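Local coordinates for omega-class glutathione S-transferase (Bombyx mori, PDB 3WD6), which binds glutathione and, as an Omega-class member of its superfamily, probably catalyses glutathione transfer and glutathione-dependent reduction of dehydroascorbate, at residues I60-K65 with P244-L249; N49-D54 with P104-L109; F157-L162 with S203-L208; P128-F133 with W183-R188. All blocks are in the same frame, centred on the assembly; numbering follows the deposited sequence.

Contact 1: I60-K65 with P244-L249; sequences IDLIDK and PNYELL. With GSH (glutathione), chain J.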
# COMPACT_ATOMS: atom_id res chain seq x y z
N ILE A 60 0.50 8.44 12.18
CA ILE A 60 0.38 9.90 12.08
C ILE A 60 -1.00 10.33 11.64
O ILE A 60 -1.47 9.91 10.58
CB ILE A 60 1.36 10.48 11.04
CG1 ILE A 60 2.82 10.15 11.40
CG2 ILE A 60 1.12 11.95 10.88
CD1 ILE A 60 3.32 10.75 12.70
N ASP A 61 -1.64 11.17 12.46
CA ASP A 61 -2.89 11.85 12.10
C ASP A 61 -2.59 12.85 10.97
O ASP A 61 -1.84 13.81 11.17
CB ASP A 61 -3.44 12.57 13.34
CG ASP A 61 -4.83 13.11 13.13
OD1 ASP A 61 -5.03 13.85 12.14
OD2 ASP A 61 -5.72 12.81 13.96
N LEU A 62 -3.17 12.63 9.80
CA LEU A 62 -2.83 13.42 8.61
C LEU A 62 -3.72 14.64 8.44
O LEU A 62 -3.57 15.40 7.47
CB LEU A 62 -2.95 12.56 7.36
CG LEU A 62 -1.96 11.42 7.22
CD1 LEU A 62 -2.21 10.72 5.89
CD2 LEU A 62 -0.52 11.94 7.30
N ILE A 63 -4.67 14.81 9.35
CA ILE A 63 -5.58 15.94 9.30
C ILE A 63 -4.98 17.00 10.20
O ILE A 63 -4.95 18.18 9.86
CB ILE A 63 -6.98 15.53 9.83
CG1 ILE A 63 -7.68 14.61 8.82
CG2 ILE A 63 -7.83 16.78 10.12
CD1 ILE A 63 -7.94 15.26 7.49
N ASP A 64 -4.48 16.54 11.34
CA ASP A 64 -3.90 17.39 12.37
C ASP A 64 -2.47 16.89 12.63
O ASP A 64 -2.18 16.27 13.68
CB ASP A 64 -4.76 17.31 13.63
CG ASP A 64 -4.37 18.34 14.67
OD1 ASP A 64 -3.78 19.38 14.29
OD2 ASP A 64 -4.65 18.10 15.87
N LYS A 65 -1.58 17.17 11.67
CA LYS A 65 -0.22 16.61 11.67
C LYS A 65 0.60 17.08 12.85
O LYS A 65 0.52 18.25 13.25
CB LYS A 65 0.52 16.96 10.38
CG LYS A 65 0.02 16.22 9.15
CD LYS A 65 0.79 16.63 7.90
CE LYS A 65 0.03 16.19 6.65
NZ LYS A 65 0.65 16.69 5.39
N PRO A 244 -11.80 12.11 9.53
CA PRO A 244 -11.46 10.69 9.60
C PRO A 244 -11.34 10.22 11.04
O PRO A 244 -10.88 10.98 11.90
CB PRO A 244 -10.10 10.61 8.90
CG PRO A 244 -10.09 11.82 7.96
CD PRO A 244 -10.83 12.89 8.73
N ASN A 245 -11.78 9.00 11.30
CA ASN A 245 -11.48 8.32 12.55
C ASN A 245 -10.34 7.33 12.28
O ASN A 245 -10.51 6.31 11.59
CB ASN A 245 -12.73 7.62 13.10
CG ASN A 245 -12.48 6.94 14.43
OD1 ASN A 245 -11.36 6.96 14.97
ND2 ASN A 245 -13.52 6.32 14.98
N TYR A 246 -9.16 7.66 12.78
CA TYR A 246 -7.98 6.82 12.60
C TYR A 246 -7.87 5.70 13.63
O TYR A 246 -6.92 4.94 13.60
CB TYR A 246 -6.70 7.68 12.67
CG TYR A 246 -6.55 8.71 11.57
CD1 TYR A 246 -6.51 8.34 10.24
CD2 TYR A 246 -6.42 10.07 11.88
CE1 TYR A 246 -6.36 9.30 9.23
CE2 TYR A 246 -6.26 11.02 10.89
CZ TYR A 246 -6.23 10.64 9.56
OH TYR A 246 -6.07 11.58 8.56
N GLU A 247 -8.84 5.59 14.54
CA GLU A 247 -8.70 4.63 15.63
C GLU A 247 -9.70 3.47 15.59
O GLU A 247 -9.82 2.69 16.55
CB GLU A 247 -8.78 5.34 16.99
CG GLU A 247 -7.76 6.47 17.15
CD GLU A 247 -6.34 6.03 16.87
OE1 GLU A 247 -5.89 5.02 17.46
OE2 GLU A 247 -5.67 6.69 16.05
N LEU A 248 -10.41 3.33 14.47
CA LEU A 248 -11.35 2.21 14.34
C LEU A 248 -10.75 0.86 14.78
O LEU A 248 -11.44 0.02 15.33
CB LEU A 248 -11.90 2.14 12.92
CG LEU A 248 -12.76 3.36 12.58
CD1 LEU A 248 -13.15 3.39 11.09
CD2 LEU A 248 -13.99 3.41 13.48
N LEU A 249 -9.45 0.66 14.58
CA LEU A 249 -8.83 -0.61 14.98
C LEU A 249 -8.22 -0.63 16.37
O LEU A 249 -7.49 -1.57 16.72
CB LEU A 249 -7.77 -1.03 13.96
CG LEU A 249 -8.35 -1.59 12.67
CD1 LEU A 249 -7.23 -1.78 11.67
CD2 LEU A 249 -9.10 -2.90 12.96
N1 GSH J . 4.47 9.56 -3.61
CA1 GSH J . 4.32 9.31 -2.17
C1 GSH J . 4.75 7.91 -1.77
O11 GSH J . 5.20 7.65 -0.59
O12 GSH J . 4.70 6.97 -2.65
CB1 GSH J . 2.87 9.58 -1.79
CG1 GSH J . 2.40 9.16 -0.43
CD1 GSH J . 1.11 9.78 0.03
OE1 GSH J . 0.33 10.32 -0.75
N2 GSH J . 0.76 9.74 1.42
CA2 GSH J . -0.50 10.38 1.81
C2 GSH J . -0.16 11.58 2.67
O2 GSH J . 0.72 11.47 3.52
CB2 GSH J . -1.33 9.44 2.60
SG2 GSH J . -2.23 8.19 1.75
N3 GSH J . -0.87 12.83 2.49
CA3 GSH J . -0.54 13.98 3.33
C3 GSH J . -1.63 14.95 3.57
O31 GSH J . -2.69 14.56 4.13
O32 GSH J . -1.49 16.15 3.22
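Asp61 and Tyr246 meet at about a right angle, the carboxylate turned 80° from the ring plane, and the acid lies at the ring's edge. Its OD1 comes to 3.3 Å from CE2 of Tyr246, while OD2 lies in the plane of the ring beside CD2. CG of Asp61 stands anti to the backbone N (chi1 -171°). OD1 accepts from Ile63 N almost in line with the C-O bond, making an Asx turn, and from Asp64 N, 2.9 Å away above the carboxylate plane, which extends it to an Asx motif. OD2 forms a salt bridge with Arg243, just ahead of the C-terminal segment. An alanine here would probably leave Arg243 without its mate and the loop N-H groups of Ile63 and Asp64 without their acceptor.

The tyrosine pushes its hydroxyl into this loop, where Tyr246 OH accepts a weak hydrogen bond from Leu62 N (3.3 Å) and touches Ile63 CG1. Ile63 also reaches tip to tip toward Pro244, its CG1 3.6 Å from CD of Pro244, whose CB lies over the rim of one Tyr246 face. The same loop supplies two residues of the glutathione pocket: Lys65 NZ makes a weak hydrogen bond to O32 of the ligand, and Leu62 CD1 packs against its CB2. The chemistry implies that mixed ring-edge, weak polar and apolar contacts, beside the Asp61-Arg243 salt bridge, hold the C-terminal tail on a loop that also helps bind glutathione.

Contact 2: N49-D54 with P104-L109; sequences NAKQID and PKRPLL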
# COMPACT_ATOMS: atom_id res chain seq x y z
N ASN A 49 7.45 -6.64 6.32
CA ASN A 49 6.91 -7.94 6.74
C ASN A 49 7.52 -9.10 5.96
O ASN A 49 8.00 -10.06 6.55
CB ASN A 49 5.39 -7.98 6.58
CG ASN A 49 4.66 -7.09 7.58
OD1 ASN A 49 5.29 -6.44 8.42
ND2 ASN A 49 3.33 -7.06 7.48
N ALA A 50 7.48 -9.00 4.64
CA ALA A 50 7.92 -10.12 3.81
C ALA A 50 9.39 -10.46 4.08
O ALA A 50 9.79 -11.66 4.07
CB ALA A 50 7.69 -9.79 2.33
N LYS A 51 10.20 -9.42 4.33
CA LYS A 51 11.64 -9.59 4.53
C LYS A 51 11.97 -9.91 5.99
O LYS A 51 13.11 -10.22 6.34
CB LYS A 51 12.43 -8.35 4.05
CG LYS A 51 12.27 -8.06 2.55
CD LYS A 51 12.97 -6.75 2.14
CE LYS A 51 14.47 -6.91 1.92
NZ LYS A 51 14.80 -7.94 0.86
N GLN A 52 10.95 -9.85 6.84
CA GLN A 52 11.12 -10.18 8.26
C GLN A 52 12.12 -9.26 8.94
O GLN A 52 12.89 -9.70 9.80
CB GLN A 52 11.58 -11.63 8.41
CG GLN A 52 10.80 -12.60 7.55
CD GLN A 52 10.04 -13.62 8.37
OE1 GLN A 52 10.31 -14.82 8.28
NE2 GLN A 52 9.09 -13.14 9.18
N ILE A 53 12.13 -8.00 8.53
CA ILE A 53 12.92 -6.97 9.19
C ILE A 53 12.19 -6.49 10.44
O ILE A 53 11.01 -6.11 10.37
CB ILE A 53 13.12 -5.79 8.25
CG1 ILE A 53 14.06 -6.19 7.10
CG2 ILE A 53 13.64 -4.56 9.01
CD1 ILE A 53 13.76 -5.48 5.76
N ASP A 54 12.87 -6.50 11.58
CA ASP A 54 12.26 -5.96 12.80
C ASP A 54 12.09 -4.43 12.67
O ASP A 54 12.97 -3.74 12.15
CB ASP A 54 13.06 -6.30 14.06
CG ASP A 54 12.27 -6.05 15.34
OD1 ASP A 54 11.09 -6.48 15.41
OD2 ASP A 54 12.80 -5.39 16.27
N PRO A 104 19.57 -8.21 2.28
CA PRO A 104 19.70 -9.12 1.12
C PRO A 104 18.73 -10.32 1.15
O PRO A 104 18.34 -10.82 0.10
CB PRO A 104 21.16 -9.63 1.23
CG PRO A 104 21.43 -9.63 2.74
CD PRO A 104 20.65 -8.42 3.29
N LYS A 105 18.35 -10.78 2.33
CA LYS A 105 17.41 -11.90 2.38
C LYS A 105 16.02 -11.54 1.83
O LYS A 105 15.55 -10.41 1.97
CB LYS A 105 17.31 -12.47 3.79
CG LYS A 105 18.60 -13.17 4.20
CD LYS A 105 18.54 -13.65 5.64
CE LYS A 105 19.96 -13.79 6.18
NZ LYS A 105 19.97 -14.42 7.54
N ARG A 106 15.38 -12.54 1.22
CA ARG A 106 14.08 -12.36 0.58
C ARG A 106 14.10 -11.14 -0.36
O ARG A 106 13.41 -10.15 -0.15
CB ARG A 106 12.98 -12.22 1.65
CG ARG A 106 11.57 -12.20 1.08
CD ARG A 106 11.07 -13.60 0.76
NE ARG A 106 9.61 -13.64 0.59
CZ ARG A 106 8.97 -13.16 -0.48
NH1 ARG A 106 7.64 -13.23 -0.56
NH2 ARG A 106 9.68 -12.62 -1.49
N PRO A 107 14.92 -11.20 -1.42
CA PRO A 107 14.99 -10.04 -2.33
C PRO A 107 13.66 -9.79 -3.04
O PRO A 107 13.08 -10.73 -3.63
CB PRO A 107 16.07 -10.45 -3.34
CG PRO A 107 16.09 -11.97 -3.29
CD PRO A 107 15.74 -12.34 -1.87
N LEU A 108 13.17 -8.55 -2.99
CA LEU A 108 11.90 -8.22 -3.62
C LEU A 108 12.05 -7.92 -5.11
O LEU A 108 11.18 -8.28 -5.91
CB LEU A 108 11.25 -7.04 -2.90
CG LEU A 108 10.97 -7.38 -1.43
CD1 LEU A 108 10.36 -6.21 -0.69
CD2 LEU A 108 10.09 -8.64 -1.35
N LEU A 109 13.14 -7.26 -5.47
CA LEU A 109 13.38 -6.91 -6.85
C LEU A 109 14.24 -7.99 -7.52
O LEU A 109 15.22 -8.47 -6.94
CB LEU A 109 14.06 -5.54 -6.95
CG LEU A 109 13.14 -4.31 -6.81
CD1 LEU A 109 13.91 -3.04 -6.46
CD2 LEU A 109 12.30 -4.09 -8.08
O HOH W 1 7.97 -13.74 3.42
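Lys51 NZ donates to two successive carbonyls of the opposing loop, O of Lys105 and O of Arg106, each 2.8 Å from NZ. The first is approached 29° from its carbonyl plane, the second from well above its plane. Bends at chi3 (81°) and chi4 (58°) fold the end of the lysine back to reach them. Asp100 forms a salt bridge with the same ammonium and Tyr103 O accepts from it, so four oxygens share its three N-H groups. A methionine in its place would probably leave these carbonyls without their donor and the Asp100 carboxylate without its counter-charge.

Farther out, a water donates to Ala50 O, 2.8 Å away, and accepts a longer bond from Arg106 NE. Arg106 lays CG 3.5 Å from Ala50 O, and Ala50 CB lies over one face of the guanidinium, whose NH1 is bonded to Pro175 O. On the apolar side, Lys51 CD rests 3.9 Å from Leu108 CD1.

Gln52, with positive phi, ends helix 39-51 in a Schellman motif. Within the two-domain GST fold, the contact thus ties the C-terminal end of the first helix of the thioredoxin-like domain to the linker running from helix 92-102 toward the all-helical domain.

Contact 3: F157-L162 with S203-L208; sequences FIQEQL and SKYSLL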
# COMPACT_ATOMS: atom_id res chain seq x y z
N PHE A 157 -3.81 -5.18 -18.40
CA PHE A 157 -2.36 -5.23 -18.59
C PHE A 157 -1.74 -6.10 -17.52
O PHE A 157 -0.92 -6.98 -17.81
CB PHE A 157 -1.77 -3.82 -18.55
CG PHE A 157 -0.28 -3.78 -18.74
CD1 PHE A 157 0.26 -3.71 -20.02
CD2 PHE A 157 0.58 -3.79 -17.65
CE1 PHE A 157 1.64 -3.66 -20.21
CE2 PHE A 157 1.97 -3.74 -17.84
CZ PHE A 157 2.50 -3.67 -19.13
N ILE A 158 -2.14 -5.86 -16.27
CA ILE A 158 -1.57 -6.60 -15.15
C ILE A 158 -1.89 -8.10 -15.22
O ILE A 158 -0.99 -8.94 -15.15
CB ILE A 158 -2.00 -5.99 -13.82
CG1 ILE A 158 -1.47 -4.55 -13.74
CG2 ILE A 158 -1.48 -6.83 -12.66
CD1 ILE A 158 -1.89 -3.79 -12.50
N GLN A 159 -3.17 -8.42 -15.40
CA GLN A 159 -3.57 -9.81 -15.60
C GLN A 159 -2.77 -10.47 -16.72
O GLN A 159 -2.31 -11.60 -16.55
CB GLN A 159 -5.06 -9.91 -15.92
CG GLN A 159 -5.61 -11.33 -15.88
CD GLN A 159 -7.12 -11.32 -15.87
OE1 GLN A 159 -7.77 -11.90 -14.96
NE2 GLN A 159 -7.70 -10.66 -16.86
N GLU A 160 -2.59 -9.77 -17.84
CA GLU A 160 -1.83 -10.34 -18.95
C GLU A 160 -0.36 -10.64 -18.57
O GLU A 160 0.19 -11.68 -18.93
CB GLU A 160 -1.94 -9.45 -20.21
CG GLU A 160 -1.50 -10.13 -21.54
CD GLU A 160 -2.40 -11.34 -21.95
OE1 GLU A 160 -3.57 -11.42 -21.50
OE2 GLU A 160 -1.92 -12.21 -22.73
N GLN A 161 0.26 -9.73 -17.82
CA GLN A 161 1.61 -9.98 -17.34
C GLN A 161 1.66 -11.28 -16.52
O GLN A 161 2.56 -12.14 -16.71
CB GLN A 161 2.12 -8.80 -16.52
CG GLN A 161 2.22 -7.50 -17.30
CD GLN A 161 2.85 -7.71 -18.66
OE1 GLN A 161 3.95 -8.25 -18.77
NE2 GLN A 161 2.13 -7.32 -19.71
N LEU A 162 0.68 -11.42 -15.61
CA LEU A 162 0.57 -12.64 -14.81
C LEU A 162 0.34 -13.83 -15.73
O LEU A 162 1.02 -14.87 -15.63
CB LEU A 162 -0.55 -12.50 -13.77
CG LEU A 162 -0.66 -13.57 -12.65
CD1 LEU A 162 0.58 -13.62 -11.78
CD2 LEU A 162 -1.89 -13.32 -11.78
N SER A 203 -15.68 -13.71 -15.45
CA SER A 203 -15.10 -14.44 -16.58
C SER A 203 -13.84 -13.72 -17.07
O SER A 203 -12.73 -14.31 -17.10
CB SER A 203 -16.12 -14.65 -17.71
OG SER A 203 -16.41 -13.43 -18.40
N LYS A 204 -14.00 -12.44 -17.42
CA LYS A 204 -12.89 -11.60 -17.85
C LYS A 204 -11.71 -11.60 -16.85
O LYS A 204 -10.54 -11.70 -17.24
CB LYS A 204 -13.37 -10.17 -18.10
CG LYS A 204 -12.44 -9.34 -18.98
CD LYS A 204 -13.12 -8.06 -19.46
CE LYS A 204 -12.31 -7.40 -20.58
NZ LYS A 204 -12.81 -6.03 -20.93
N TYR A 205 -12.01 -11.51 -15.56
CA TYR A 205 -10.96 -11.30 -14.59
C TYR A 205 -10.73 -12.47 -13.65
O TYR A 205 -10.20 -12.30 -12.54
CB TYR A 205 -11.17 -9.97 -13.85
CG TYR A 205 -11.04 -8.78 -14.78
CD1 TYR A 205 -9.79 -8.38 -15.24
CD2 TYR A 205 -12.15 -8.08 -15.22
CE1 TYR A 205 -9.65 -7.29 -16.10
CE2 TYR A 205 -12.03 -6.99 -16.08
CZ TYR A 205 -10.77 -6.60 -16.51
OH TYR A 205 -10.64 -5.52 -17.37
N SER A 206 -11.10 -13.67 -14.09
CA SER A 206 -10.98 -14.82 -13.21
C SER A 206 -9.54 -15.07 -12.76
O SER A 206 -9.30 -15.48 -11.63
CB SER A 206 -11.58 -16.08 -13.85
OG SER A 206 -10.63 -16.74 -14.66
N LEU A 207 -8.57 -14.82 -13.63
CA LEU A 207 -7.19 -15.05 -13.24
C LEU A 207 -6.77 -14.03 -12.19
O LEU A 207 -6.10 -14.37 -11.21
CB LEU A 207 -6.26 -14.97 -14.45
CG LEU A 207 -4.80 -15.25 -14.08
CD1 LEU A 207 -4.64 -16.69 -13.59
CD2 LEU A 207 -3.86 -14.96 -15.26
N LEU A 208 -7.16 -12.77 -12.40
CA LEU A 208 -6.84 -11.70 -11.45
C LEU A 208 -7.55 -11.91 -10.10
O LEU A 208 -6.97 -11.72 -9.02
CB LEU A 208 -7.19 -10.35 -12.06
CG LEU A 208 -6.57 -9.11 -11.44
CD1 LEU A 208 -5.07 -9.31 -11.26
CD2 LEU A 208 -6.84 -7.88 -12.33
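Gln159 OE1 receives the backbone N-H of Leu208 in the plane of its carbonyl, on a lone pair, with 2.8 Å from OE1 to Leu208 N. The other half of the same amide is a donor, NE2 lying 3.0 Å from Lys204 O and reaching it 23° out of the Lys204 carbonyl plane. One side chain therefore serves a donor and an acceptor on the opposing backbone, and the two bonds together fix the rotation of the amide. CG of Gln159 is anti to the backbone N (chi1 -169°), and the extended chain beyond it carries the amide across from helix 145-165 to the start of helix 206-216.

Tyr205, at the N-cap position, lies beside Gln159, its ring plane only 19° from the amide plane and its CD1 3.5 Å from NE2 of Gln159. Its hydroxyl turns back to helix 145-165, where Asp156 OD1 is its hydrogen-bond partner. Leu208 CB closes in on Gln159 OE1 at 3.3 Å, and Leu207 CB approaches the same oxygen.

One turn farther along helix 145-165, Leu162 extends the contact with hydrocarbon, its CD2 4.2 Å from CG of Leu207. A type I turn from Ser203 to Ser206 leads into the second helix and presents the Lys204 carbonyl to the glutamine.

The early N-H groups of a helix have no carbonyl of a preceding turn to bond. Gln159 OE1 supplies an acceptor to that of Leu208, so a neutral amide joins two helices of the C-terminal domain while helping to satisfy the end of one.

Contact 4: P128-F133 with W183-R188; sequences PIQSLF and WPWFER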
# COMPACT_ATOMS: atom_id res chain seq x y z
N PRO A 128 -3.63 4.14 -12.90
CA PRO A 128 -5.06 4.37 -13.19
C PRO A 128 -5.96 3.79 -12.11
O PRO A 128 -7.06 4.32 -11.85
CB PRO A 128 -5.27 3.61 -14.51
CG PRO A 128 -3.93 3.61 -15.15
CD PRO A 128 -2.94 3.48 -14.01
N ILE A 129 -5.51 2.71 -11.48
CA ILE A 129 -6.25 2.12 -10.36
C ILE A 129 -6.17 3.03 -9.14
O ILE A 129 -7.17 3.32 -8.49
CB ILE A 129 -5.70 0.72 -10.01
CG1 ILE A 129 -5.89 -0.21 -11.21
CG2 ILE A 129 -6.38 0.18 -8.73
CD1 ILE A 129 -5.13 -1.50 -11.09
N GLN A 130 -4.95 3.46 -8.83
CA GLN A 130 -4.72 4.38 -7.73
C GLN A 130 -5.59 5.60 -7.95
O GLN A 130 -6.17 6.13 -7.01
CB GLN A 130 -3.25 4.78 -7.68
CG GLN A 130 -2.28 3.59 -7.52
CD GLN A 130 -0.81 3.99 -7.74
OE1 GLN A 130 -0.39 5.09 -7.34
NE2 GLN A 130 -0.04 3.12 -8.38
N SER A 131 -5.70 6.02 -9.20
CA SER A 131 -6.43 7.23 -9.57
C SER A 131 -7.95 7.07 -9.42
O SER A 131 -8.61 7.91 -8.82
CB SER A 131 -6.09 7.62 -11.01
OG SER A 131 -6.73 8.83 -11.35
N LEU A 132 -8.50 6.00 -9.97
CA LEU A 132 -9.93 5.76 -9.84
C LEU A 132 -10.35 5.69 -8.38
O LEU A 132 -11.39 6.25 -8.01
CB LEU A 132 -10.34 4.47 -10.55
CG LEU A 132 -11.85 4.23 -10.46
CD1 LEU A 132 -12.60 5.36 -11.16
CD2 LEU A 132 -12.23 2.88 -11.04
N PHE A 133 -9.56 4.98 -7.57
CA PHE A 133 -9.89 4.77 -6.15
C PHE A 133 -9.96 6.10 -5.40
O PHE A 133 -10.95 6.39 -4.73
CB PHE A 133 -8.92 3.77 -5.49
CG PHE A 133 -8.65 4.03 -4.01
CD1 PHE A 133 -7.48 4.68 -3.61
CD2 PHE A 133 -9.53 3.61 -3.03
CE1 PHE A 133 -7.21 4.91 -2.30
CE2 PHE A 133 -9.22 3.87 -1.70
CZ PHE A 133 -8.05 4.52 -1.37
N TRP A 183 -0.22 -4.24 -4.43
CA TRP A 183 -1.20 -4.92 -3.59
C TRP A 183 -2.22 -4.00 -2.86
O TRP A 183 -3.41 -4.32 -2.78
CB TRP A 183 -0.53 -5.85 -2.56
CG TRP A 183 -1.55 -6.30 -1.57
CD1 TRP A 183 -1.69 -5.91 -0.27
CD2 TRP A 183 -2.66 -7.16 -1.85
NE1 TRP A 183 -2.80 -6.51 0.30
CE2 TRP A 183 -3.41 -7.27 -0.66
CE3 TRP A 183 -3.07 -7.86 -2.99
CZ2 TRP A 183 -4.57 -8.06 -0.58
CZ3 TRP A 183 -4.22 -8.64 -2.91
CH2 TRP A 183 -4.96 -8.73 -1.71
N PRO A 184 -1.76 -2.88 -2.30
CA PRO A 184 -2.71 -2.11 -1.47
C PRO A 184 -3.99 -1.71 -2.22
O PRO A 184 -5.08 -1.58 -1.63
CB PRO A 184 -1.91 -0.84 -1.11
CG PRO A 184 -0.46 -1.29 -1.16
CD PRO A 184 -0.41 -2.28 -2.31
N TRP A 185 -3.85 -1.49 -3.53
CA TRP A 185 -5.03 -1.08 -4.28
C TRP A 185 -5.95 -2.26 -4.53
O TRP A 185 -7.17 -2.10 -4.46
CB TRP A 185 -4.66 -0.29 -5.53
CG TRP A 185 -4.14 1.02 -5.06
CD1 TRP A 185 -4.88 2.14 -4.76
CD2 TRP A 185 -2.78 1.33 -4.70
NE1 TRP A 185 -4.05 3.13 -4.29
CE2 TRP A 185 -2.76 2.67 -4.24
CE3 TRP A 185 -1.58 0.62 -4.75
CZ2 TRP A 185 -1.59 3.31 -3.83
CZ3 TRP A 185 -0.41 1.25 -4.34
CH2 TRP A 185 -0.43 2.59 -3.89
N PHE A 186 -5.37 -3.44 -4.75
CA PHE A 186 -6.20 -4.63 -4.79
C PHE A 186 -6.91 -4.89 -3.45
O PHE A 186 -8.07 -5.35 -3.44
CB PHE A 186 -5.39 -5.84 -5.24
CG PHE A 186 -4.99 -5.78 -6.69
CD1 PHE A 186 -5.89 -5.27 -7.65
CD2 PHE A 186 -3.73 -6.20 -7.10
CE1 PHE A 186 -5.52 -5.20 -9.00
CE2 PHE A 186 -3.37 -6.14 -8.45
CZ PHE A 186 -4.26 -5.64 -9.40
N GLU A 187 -6.24 -4.62 -2.33
CA GLU A 187 -6.86 -4.82 -1.03
C GLU A 187 -8.10 -3.95 -0.96
O GLU A 187 -9.15 -4.37 -0.44
CB GLU A 187 -5.90 -4.49 0.14
CG GLU A 187 -6.50 -4.82 1.52
CD GLU A 187 -5.50 -4.79 2.68
OE1 GLU A 187 -5.89 -4.36 3.80
OE2 GLU A 187 -4.34 -5.21 2.51
N ARG A 188 -7.98 -2.74 -1.49
CA ARG A 188 -9.06 -1.75 -1.45
C ARG A 188 -10.16 -2.05 -2.47
O ARG A 188 -11.34 -1.82 -2.21
CB ARG A 188 -8.50 -0.33 -1.62
CG ARG A 188 -7.97 0.30 -0.31
CD ARG A 188 -6.63 1.01 -0.48
NE ARG A 188 -6.09 1.47 0.81
CZ ARG A 188 -5.24 0.78 1.56
NH1 ARG A 188 -4.80 -0.41 1.16
NH2 ARG A 188 -4.80 1.27 2.71
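Trp185 of helix 177-189 packs against helix 127-138 inside the all-helical C-terminal domain of the GST fold, where the two six-residue segments run at 41° to each other with their axes 10.0 Å apart. Its CB touches Ile129 CG2 at 3.7 Å. CG stands anti to the carbonyl carbon (chi1 -70°), and from there on the Gln130 side chain lies over one face of the indole. At CD1 the five-membered ring meets Gln130 CA and, in its own plane, CD1 of Phe133, 3.8 Å away; the phenyl ring is turned 74° from the indole. NE1 continues beside Gln130 CA and CG. Over the centre of the indole sits Gln130 CG, 3.4 Å from CE2 of Trp185, and it makes a CH-pi contact with the five-membered ring. Toward the tip, CZ2 and CH2 lie near CD of Gln130, whose amide is held by Ser126 and by Tyr40, a residue of the glutathione pocket. Pro184 CB covers the rim of the opposite face of the indole.

Beyond the tryptophan, Ile129 CD1 approaches the Phe186 ring, whose end swings back toward helix 127-138. Arg188, bent at chi2, reaches Phe133, while its guanidinium is bound by Gln42 and by the carbonyl of Tyr37. NH1 also donates to Pro184 O in the preceding turn. Arg188 CD makes a CH-pi contact over one face of Phe133, 3.9 Å from CZ of Phe133.

Contacts 3 and 4 adjoin in the helical domain: their centres are 15 Å apart, and they touch where Leu208 CD1 meets Phe186 CZ and Ile158 CD1 meets Ile129 CD1, each at 4.2 Å. Contact 4 faces the active site, the Trp185 side chain lying about 7 Å from the bound glutathione and that of Arg188 about 6 Å from the Cys38 side chain. Contact 1 touches the ligand directly, and its nearest atoms are about 8 Å from those of contact 4. Contact 2 touches none of the others; its nearest atoms are about 9 Å from those of contact 4, and its centre is 28 Å from that of contact 1. Contacts 1 and 3 lie on opposite sides of the chain's centre.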